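CS1 fimbrial subunit A (Escherichia coli, PDB 4HJI) forms, as pilin subunit, the CS1 fimbriae that radiate from the bacterial surface and enable enterotoxigenic strains to colonize host epithelium. Local coordinates at residues N56-T61 and N119-T124; G67-L72 and G103-S108; N93-P98 and S123-S128; L86-S91 and I129-T134. All coordinates share one frame; numbering follows the deposited sequence.

Contact 1. Residues N56-T61 and N119-T124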
# COMPACT_ATOMS: atom_id res chain seq x y z
N ASN A 56 -0.61 9.59 3.42
CA ASN A 56 -0.06 9.85 4.74
C ASN A 56 -0.79 9.00 5.76
O ASN A 56 -2.02 9.06 5.85
CB ASN A 56 -0.17 11.35 5.06
CG ASN A 56 0.61 12.20 4.08
OD1 ASN A 56 0.04 13.00 3.31
ND2 ASN A 56 1.91 12.05 4.09
N THR A 57 -0.05 8.19 6.52
CA THR A 57 -0.65 7.22 7.44
C THR A 57 0.00 7.28 8.81
O THR A 57 1.05 7.90 8.99
CB THR A 57 -0.46 5.78 6.93
OG1 THR A 57 0.94 5.44 6.99
CG2 THR A 57 -0.92 5.66 5.51
N VAL A 58 -0.63 6.63 9.78
CA VAL A 58 -0.04 6.40 11.09
C VAL A 58 -0.34 4.98 11.53
O VAL A 58 -1.39 4.44 11.19
CB VAL A 58 -0.54 7.38 12.17
CG1 VAL A 58 -0.01 8.78 11.90
CG2 VAL A 58 -2.06 7.36 12.30
N VAL A 59 0.59 4.39 12.27
CA VAL A 59 0.41 3.08 12.83
C VAL A 59 -0.11 3.22 14.26
O VAL A 59 0.43 3.97 15.06
CB VAL A 59 1.74 2.28 12.83
CG1 VAL A 59 1.56 0.95 13.54
CG2 VAL A 59 2.20 2.08 11.40
N HIS A 60 -1.20 2.49 14.55
CA HIS A 60 -1.73 2.38 15.91
C HIS A 60 -1.37 1.04 16.49
O HIS A 60 -1.48 0.03 15.81
CB HIS A 60 -3.24 2.44 15.91
CG HIS A 60 -3.79 3.80 15.71
ND1 HIS A 60 -4.78 4.32 16.51
CD2 HIS A 60 -3.53 4.74 14.77
CE1 HIS A 60 -5.07 5.54 16.10
NE2 HIS A 60 -4.34 5.81 15.04
N THR A 61 -0.92 1.02 17.73
CA THR A 61 -0.60 -0.24 18.38
C THR A 61 -1.03 -0.23 19.83
O THR A 61 -1.17 0.83 20.43
CB THR A 61 0.91 -0.54 18.27
OG1 THR A 61 1.20 -1.83 18.84
CG2 THR A 61 1.75 0.55 18.97
N ASN A 119 -3.37 3.86 24.23
CA ASN A 119 -2.57 3.32 23.16
C ASN A 119 -1.70 4.39 22.50
O ASN A 119 -1.61 5.52 22.98
CB ASN A 119 -3.45 2.56 22.17
CG ASN A 119 -3.61 1.11 22.56
OD1 ASN A 119 -4.01 0.28 21.75
ND2 ASN A 119 -3.25 0.79 23.78
N LYS A 120 -1.05 4.00 21.41
CA LYS A 120 0.13 4.67 20.94
C LYS A 120 0.03 4.81 19.44
O LYS A 120 -0.45 3.90 18.76
CB LYS A 120 1.35 3.84 21.33
CG LYS A 120 1.67 3.88 22.83
CD LYS A 120 2.75 4.91 23.15
CE LYS A 120 3.34 4.73 24.54
NZ LYS A 120 2.32 4.48 25.59
N VAL A 121 0.44 5.97 18.93
CA VAL A 121 0.34 6.25 17.50
C VAL A 121 1.68 6.72 16.99
O VAL A 121 2.35 7.53 17.64
CB VAL A 121 -0.78 7.29 17.13
CG1 VAL A 121 -1.05 7.31 15.64
CG2 VAL A 121 -2.05 7.10 17.95
N SER A 122 2.07 6.22 15.82
CA SER A 122 3.36 6.56 15.22
C SER A 122 3.35 7.98 14.65
O SER A 122 2.29 8.56 14.45
CB SER A 122 3.68 5.57 14.09
OG SER A 122 2.87 5.84 12.96
N SER A 123 4.53 8.53 14.38
CA SER A 123 4.60 9.72 13.54
C SER A 123 4.15 9.34 12.13
O SER A 123 4.01 8.16 11.80
CB SER A 123 6.04 10.25 13.50
OG SER A 123 6.90 9.22 13.06
N THR A 124 3.94 10.34 11.28
CA THR A 124 3.44 10.10 9.93
C THR A 124 4.41 9.27 9.10
O THR A 124 5.61 9.56 9.05
CB THR A 124 3.08 11.42 9.22
OG1 THR A 124 2.10 12.11 10.00
CG2 THR A 124 2.53 11.17 7.84

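Contact 2. Residues G67-L72 and G103-S108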
# COMPACT_ATOMS: atom_id res chain seq x y z
N GLY A 67 7.52 -3.36 17.36
CA GLY A 67 7.44 -2.79 16.03
C GLY A 67 6.30 -3.42 15.26
O GLY A 67 5.38 -4.01 15.86
N VAL A 68 6.33 -3.29 13.95
CA VAL A 68 5.32 -3.94 13.11
C VAL A 68 5.98 -4.62 11.93
O VAL A 68 7.01 -4.17 11.43
CB VAL A 68 4.21 -2.99 12.62
CG1 VAL A 68 3.46 -2.44 13.81
CG2 VAL A 68 4.77 -1.88 11.73
N VAL A 69 5.38 -5.73 11.51
CA VAL A 69 5.80 -6.46 10.34
C VAL A 69 4.79 -6.15 9.27
O VAL A 69 3.59 -6.25 9.52
CB VAL A 69 5.81 -7.97 10.61
CG1 VAL A 69 6.19 -8.75 9.37
CG2 VAL A 69 6.71 -8.28 11.79
N VAL A 70 5.27 -5.76 8.10
CA VAL A 70 4.41 -5.33 7.00
C VAL A 70 4.77 -6.07 5.74
O VAL A 70 5.95 -6.18 5.37
CB VAL A 70 4.56 -3.84 6.73
CG1 VAL A 70 3.46 -3.36 5.79
CG2 VAL A 70 4.49 -3.07 8.04
N LYS A 71 3.75 -6.57 5.06
CA LYS A 71 3.94 -7.27 3.81
C LYS A 71 2.71 -7.13 2.94
O LYS A 71 1.70 -6.60 3.40
CB LYS A 71 4.23 -8.76 4.09
CG LYS A 71 3.05 -9.50 4.69
CD LYS A 71 3.40 -10.92 5.09
CE LYS A 71 2.12 -11.66 5.45
NZ LYS A 71 2.33 -12.98 6.08
N LEU A 72 2.82 -7.59 1.70
CA LEU A 72 1.68 -7.71 0.78
C LEU A 72 1.24 -9.16 0.76
O LEU A 72 2.04 -10.06 0.90
CB LEU A 72 2.08 -7.29 -0.63
CG LEU A 72 2.66 -5.89 -0.74
CD1 LEU A 72 3.31 -5.65 -2.11
CD2 LEU A 72 1.60 -4.85 -0.46
N GLY A 103 7.69 -10.42 4.63
CA GLY A 103 7.50 -9.39 5.63
C GLY A 103 8.77 -8.63 5.92
O GLY A 103 9.87 -9.21 5.91
N ILE A 104 8.62 -7.33 6.13
CA ILE A 104 9.68 -6.51 6.69
C ILE A 104 9.25 -5.96 8.04
O ILE A 104 8.07 -5.67 8.26
CB ILE A 104 10.13 -5.38 5.73
CG1 ILE A 104 9.10 -4.26 5.58
CG2 ILE A 104 10.47 -5.95 4.36
CD1 ILE A 104 9.67 -3.06 4.85
N THR A 105 10.21 -5.85 8.95
CA THR A 105 9.96 -5.32 10.27
C THR A 105 10.39 -3.87 10.33
O THR A 105 11.49 -3.51 9.89
CB THR A 105 10.69 -6.11 11.37
OG1 THR A 105 10.24 -7.47 11.35
CG2 THR A 105 10.40 -5.50 12.74
N ILE A 106 9.51 -3.03 10.86
CA ILE A 106 9.83 -1.64 11.13
C ILE A 106 9.95 -1.51 12.65
O ILE A 106 8.95 -1.69 13.36
CB ILE A 106 8.74 -0.73 10.54
CG1 ILE A 106 8.77 -0.86 9.01
CG2 ILE A 106 8.95 0.73 10.96
CD1 ILE A 106 7.41 -0.81 8.39
N ASP A 107 11.16 -1.24 13.14
CA ASP A 107 11.42 -1.16 14.58
C ASP A 107 10.60 -0.05 15.22
O ASP A 107 10.35 0.99 14.60
CB ASP A 107 12.91 -0.88 14.87
CG ASP A 107 13.25 -0.93 16.36
OD1 ASP A 107 13.39 0.14 17.00
OD2 ASP A 107 13.38 -2.04 16.92
N SER A 108 10.20 -0.27 16.47
CA SER A 108 9.47 0.75 17.24
C SER A 108 10.20 2.10 17.29
O SER A 108 9.55 3.13 17.20
CB SER A 108 9.15 0.25 18.65
OG SER A 108 10.30 -0.24 19.32

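Contact 3. Residues N93-P98 and S123-S128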
# COMPACT_ATOMS: atom_id res chain seq x y z
N ASN A 93 5.46 1.12 -1.38
CA ASN A 93 6.48 1.49 -0.41
C ASN A 93 5.78 1.92 0.87
O ASN A 93 4.72 2.55 0.81
CB ASN A 93 7.36 2.68 -0.87
CG ASN A 93 8.29 2.35 -2.02
OD1 ASN A 93 8.09 1.40 -2.77
ND2 ASN A 93 9.34 3.14 -2.14
N PHE A 94 6.36 1.58 2.01
CA PHE A 94 5.83 2.00 3.29
C PHE A 94 6.97 2.42 4.18
O PHE A 94 7.98 1.71 4.29
CB PHE A 94 5.03 0.87 3.98
CG PHE A 94 4.51 1.27 5.33
CD1 PHE A 94 4.98 0.68 6.48
CD2 PHE A 94 3.53 2.26 5.43
CE1 PHE A 94 4.49 1.06 7.73
CE2 PHE A 94 3.06 2.66 6.67
CZ PHE A 94 3.53 2.06 7.82
N ALA A 95 6.84 3.58 4.81
CA ALA A 95 7.88 4.08 5.70
C ALA A 95 9.24 4.08 5.02
O ALA A 95 10.25 3.79 5.66
CB ALA A 95 7.92 3.23 6.97
N GLY A 96 9.26 4.36 3.71
CA GLY A 96 10.51 4.47 2.96
C GLY A 96 11.17 3.14 2.60
O GLY A 96 12.32 3.12 2.18
N LYS A 97 10.44 2.04 2.77
CA LYS A 97 10.90 0.69 2.43
C LYS A 97 9.92 0.04 1.42
O LYS A 97 8.72 0.15 1.57
CB LYS A 97 10.98 -0.16 3.70
CG LYS A 97 11.95 0.38 4.74
CD LYS A 97 11.34 0.51 6.13
CE LYS A 97 12.21 1.35 7.06
NZ LYS A 97 11.36 2.30 7.87
N PRO A 98 10.44 -0.65 0.39
CA PRO A 98 9.57 -1.36 -0.54
C PRO A 98 8.98 -2.59 0.14
O PRO A 98 9.68 -3.27 0.90
CB PRO A 98 10.52 -1.76 -1.69
CG PRO A 98 11.83 -1.84 -1.05
CD PRO A 98 11.85 -0.76 -0.01
N SER A 123 4.53 8.53 14.38
CA SER A 123 4.60 9.72 13.54
C SER A 123 4.15 9.34 12.13
O SER A 123 4.01 8.16 11.80
CB SER A 123 6.04 10.25 13.50
OG SER A 123 6.90 9.22 13.06
N THR A 124 3.94 10.34 11.28
CA THR A 124 3.44 10.10 9.93
C THR A 124 4.41 9.27 9.10
O THR A 124 5.61 9.56 9.05
CB THR A 124 3.08 11.42 9.22
OG1 THR A 124 2.10 12.11 10.00
CG2 THR A 124 2.53 11.17 7.84
N GLN A 125 3.85 8.24 8.46
CA GLN A 125 4.55 7.35 7.55
C GLN A 125 3.90 7.38 6.18
O GLN A 125 2.66 7.31 6.03
CB GLN A 125 4.54 5.92 8.07
CG GLN A 125 4.91 5.78 9.54
CD GLN A 125 6.35 6.16 9.84
OE1 GLN A 125 6.65 6.61 10.95
NE2 GLN A 125 7.23 6.01 8.86
N LYS A 126 4.73 7.45 5.15
CA LYS A 126 4.24 7.48 3.79
C LYS A 126 3.94 6.08 3.28
O LYS A 126 4.78 5.18 3.39
CB LYS A 126 5.24 8.21 2.89
CG LYS A 126 5.36 9.67 3.25
CD LYS A 126 6.36 10.45 2.39
CE LYS A 126 6.35 11.91 2.80
NZ LYS A 126 4.97 12.42 2.99
N LEU A 127 2.74 5.89 2.75
CA LEU A 127 2.38 4.71 2.00
C LEU A 127 2.18 5.12 0.54
O LEU A 127 1.29 5.92 0.24
CB LEU A 127 1.09 4.10 2.57
CG LEU A 127 0.52 2.91 1.80
CD1 LEU A 127 1.42 1.68 1.86
CD2 LEU A 127 -0.85 2.55 2.34
N SER A 128 3.01 4.61 -0.37
CA SER A 128 2.94 5.00 -1.79
C SER A 128 2.71 3.81 -2.73
O SER A 128 3.34 2.76 -2.58
CB SER A 128 4.22 5.74 -2.24
OG SER A 128 5.27 5.13 -1.54
O HOH W 1 7.16 5.07 1.77

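Contact 4. Residues L86-S91 and I129-T134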
# COMPACT_ATOMS: atom_id res chain seq x y z
N LEU A 86 -3.17 -8.76 -19.98
CA LEU A 86 -2.38 -7.54 -20.11
C LEU A 86 -2.29 -6.83 -18.76
O LEU A 86 -3.29 -6.33 -18.22
CB LEU A 86 -3.03 -6.63 -21.15
CG LEU A 86 -2.19 -5.45 -21.60
CD1 LEU A 86 -1.05 -5.96 -22.47
CD2 LEU A 86 -3.06 -4.47 -22.36
N GLN A 87 -1.08 -6.77 -18.20
CA GLN A 87 -0.90 -6.47 -16.79
C GLN A 87 0.20 -5.45 -16.54
O GLN A 87 1.28 -5.49 -17.16
CB GLN A 87 -0.61 -7.77 -16.04
CG GLN A 87 -1.81 -8.71 -15.92
CD GLN A 87 -1.48 -10.02 -15.23
OE1 GLN A 87 -0.40 -10.18 -14.67
NE2 GLN A 87 -2.41 -10.96 -15.27
N ILE A 88 -0.07 -4.52 -15.61
CA ILE A 88 0.87 -3.47 -15.21
C ILE A 88 1.32 -3.78 -13.78
O ILE A 88 0.49 -3.83 -12.88
CB ILE A 88 0.22 -2.07 -15.25
CG1 ILE A 88 -0.30 -1.74 -16.65
CG2 ILE A 88 1.20 -1.01 -14.75
CD1 ILE A 88 -1.15 -0.49 -16.71
N PRO A 89 2.64 -3.99 -13.56
CA PRO A 89 3.08 -4.30 -12.20
C PRO A 89 2.98 -3.10 -11.26
O PRO A 89 3.14 -1.95 -11.69
CB PRO A 89 4.54 -4.73 -12.38
CG PRO A 89 4.95 -3.99 -13.59
CD PRO A 89 3.77 -3.94 -14.50
N VAL A 90 2.68 -3.36 -9.99
CA VAL A 90 2.53 -2.31 -8.99
C VAL A 90 3.56 -2.53 -7.90
O VAL A 90 3.76 -3.68 -7.46
CB VAL A 90 1.12 -2.32 -8.36
CG1 VAL A 90 1.01 -1.37 -7.16
CG2 VAL A 90 0.06 -1.96 -9.39
N SER A 91 4.21 -1.44 -7.49
CA SER A 91 5.13 -1.40 -6.37
C SER A 91 4.48 -0.61 -5.24
O SER A 91 3.75 0.35 -5.48
CB SER A 91 6.44 -0.74 -6.80
OG SER A 91 7.15 -1.57 -7.70
N ILE A 129 1.82 4.01 -3.70
CA ILE A 129 1.45 3.01 -4.69
C ILE A 129 1.94 3.49 -6.06
O ILE A 129 1.62 4.61 -6.45
CB ILE A 129 -0.09 2.78 -4.68
CG1 ILE A 129 -0.49 2.24 -3.31
CG2 ILE A 129 -0.51 1.84 -5.81
CD1 ILE A 129 -1.97 2.14 -3.11
N HIS A 130 2.67 2.63 -6.76
CA HIS A 130 3.47 2.96 -7.98
C HIS A 130 3.17 1.94 -9.10
O HIS A 130 3.86 0.92 -9.20
CB HIS A 130 5.00 2.93 -7.72
CG HIS A 130 5.46 3.76 -6.56
ND1 HIS A 130 5.83 5.08 -6.70
CD2 HIS A 130 5.58 3.47 -5.24
CE1 HIS A 130 6.16 5.56 -5.52
NE2 HIS A 130 6.02 4.61 -4.62
N ALA A 131 2.21 2.23 -9.97
CA ALA A 131 1.98 1.40 -11.17
C ALA A 131 3.00 1.77 -12.24
O ALA A 131 3.06 2.92 -12.63
CB ALA A 131 0.59 1.59 -11.73
N ASP A 132 3.77 0.78 -12.72
CA ASP A 132 4.82 1.02 -13.68
C ASP A 132 4.47 0.56 -15.10
O ASP A 132 4.63 -0.60 -15.46
CB ASP A 132 6.06 0.30 -13.21
CG ASP A 132 7.22 0.48 -14.14
OD1 ASP A 132 7.12 1.31 -15.07
OD2 ASP A 132 8.22 -0.23 -13.95
N ALA A 133 3.99 1.50 -15.91
CA ALA A 133 3.51 1.15 -17.24
C ALA A 133 4.67 0.93 -18.21
O ALA A 133 4.46 0.49 -19.34
CB ALA A 133 2.53 2.21 -17.76
N THR A 134 5.90 1.20 -17.79
CA THR A 134 7.05 0.80 -18.62
C THR A 134 7.33 -0.71 -18.59
O THR A 134 8.11 -1.20 -19.41
CB THR A 134 8.34 1.54 -18.23
OG1 THR A 134 8.86 1.01 -17.01
CG2 THR A 134 8.09 3.02 -18.07

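Contact 1. Residues N56-T61 and N119-T124
Ser122 OG is held from two directions: it accepts a hydrogen bond from Val59 N at 2.8 Å, nearly straight at 171°, and donates to Ser123 O. This junction joins two antiparallel strands of the immunoglobulin-like pilin fold, and it illustrates how a side chain can take over a backbone role. Thr61 and Lys120 form a hydrogen-bonded pair, with Thr61 N bonded to Lys120 O at 3.1 Å and only a weak return bond. Two residues on, Ser122 N still reaches Val59 O at 2.9 Å, but the hydroxyl stands in for the carbonyl that Val59 N would otherwise meet. A chi1 of 74° sets OG between the serine's own backbone N and carbonyl carbon, facing the opposite strand. Nearby, Val58 CG1 rests against Ser122 O at 3.4 Å. In one of the two conformers of Val121, so with some doubt, CG2 lies over one face of the His60 imidazole, a CH-pi contact 3.9 Å from the ring centroid. Beyond the irregular stretch, Thr57 OG1 bonds to Gln125 O, and Thr124 CA sets its hydrogen toward Thr57 O at 3.4 Å.

Contact 2. Residues G67-L72 and G103-S108
Ile106 and Val68 face each other as a hydrogen-bonded pair of an antiparallel ladder, and the isoleucine side chain shows how such a pair feeds a core. Its CB lies 4.0 Å from Val68 O, with Val68 CG2 a little farther off. From there CG1, anti to the carbonyl carbon at chi1 -65°, carries CD1 to Val70. At this tip, CD1 meets Val70 CG2 at 3.7 Å and also packs on the Phe94 ring. Ile106 N to Val68 O, at 2.8 Å, is nearly straight; Val68 N returns a bond to Ile106 O, and Val70 and Ile104 exchange two more. On the reverse face, Val69 CG2 touches Thr105 OG1 at 3.6 Å. Glycines finish both ends: a CB on Gly67 would clash with Ile106 O, and one on Gly103 with Val69 CG1, so each position has little room for a side chain. Strand 104-106 runs along one edge of strand 68-80, whose other edge is bonded to strand 144-156 through Val69 and Lys71. Just past the ladder, Asp107 OD1 caps Asn109 N at the start of the short helix 108-111.

Contact 3. Residues N93-P98 and S123-S128
The Phe94 ring lies against Gln125 and Leu127 obliquely: Gln125 CB approaches CE2 at 3.8 Å, and Leu127 CD1 comes to 4.2 Å from CD2. One ring face carries Ala95 CB, 3.9 Å above the plane and displaced toward the rim. With CG opposite its own backbone N (chi1 178°), the ring extends into the core, where Thr57, Val59, Leu99 and Ile106 also touch it. Cut back to an alanine, this position would probably leave a gap among these side chains and rob Gln125 CB and Leu127 CD1 of their common support. The backbones pair as an antiparallel ladder, Asn93 and Ser128 exchanging two bonds. Lys126 O then serves two partners, taking the N-H of Ala95 at 3.0 Å and a hydrogen from a water that in turn accepts from Gly96 N at 2.9 Å. Lys97 NZ curls back to Ala95 O at 2.9 Å and forms a salt bridge with Asp110. Ala95 and Gly96 both have positive phi, and Phe94 and Lys97 exchange two backbone bonds across them. This is the tight two-residue beta hairpin with a type I' turn, its first arm, strand 87-94, pairing antiparallel with strand 119-131.

Contact 4. Residues L86-S91 and I129-T134
Val90 and Ile129 meet through their methyls because each turns one branch to the far side from its backbone N: Val90 by chi1 171° for CG1, Ile129 for CG2, the two ending 3.8 Å apart. Ile88 does the same with CG2, which lands 3.5 Å from Asp132 O and 4.0 Å from Ala131 CB. These apolar groups line the inner face of an antiparallel pair, near Phe50 and Leu78 of adjoining strands. The ladder shows how uneven equivalent bonds can be. His130 N meets Ser91 O at 2.8 Å almost head-on to the carbonyl, whereas Ser91 N comes to His130 O at 2.9 Å from 42° above the carbonyl plane. Asp132 N to Pro89 O is 3.0 Å long and nearly straight, but proline has no N-H to return it, and its CD rests near Asp132 O instead. Strand pairing ends here. Asp132 OD1 takes the Thr134 hydroxyl on its syn lone pair, OG1 at 2.6 Å, and Thr134 N from above the carboxylate plane, while OD2 forms a salt bridge with Arg135. A leucine in place of Asp132 would probably leave the Thr134 N-H and hydroxyl without their acceptor and Arg135 without its charge partner, freeing the turn to shift. With OD1 accepting from the backbone N two residues on, Asp132 forms an Asx turn at the end of a strand in the immunoglobulin-like sandwich.

In the fold
Followed from the N terminus, strand 49-61 leaves through 56-61, whose partner 119-124 arrives 58 residues later, so contact 1 closes a long loop. Contact 2 lies wholly within that loop, bringing strand 68-80 to the short strand 104-106. Contacts 3 and 4 both join strand 87-94 to strand 119-131, contact 3 lying inside the wider loop of contact 4. Both cross contact 2, and contact 4 also crosses contact 1. Contacts 1 and 3 share Ser123 and Thr124, so strand 119-131 ties 49-61 to 87-94. Around Phe94, contacts 1, 2 and 3 converge, while contact 4 lies on the opposite side of the molecule's centre from contact 1, the two centres about 28 Å apart.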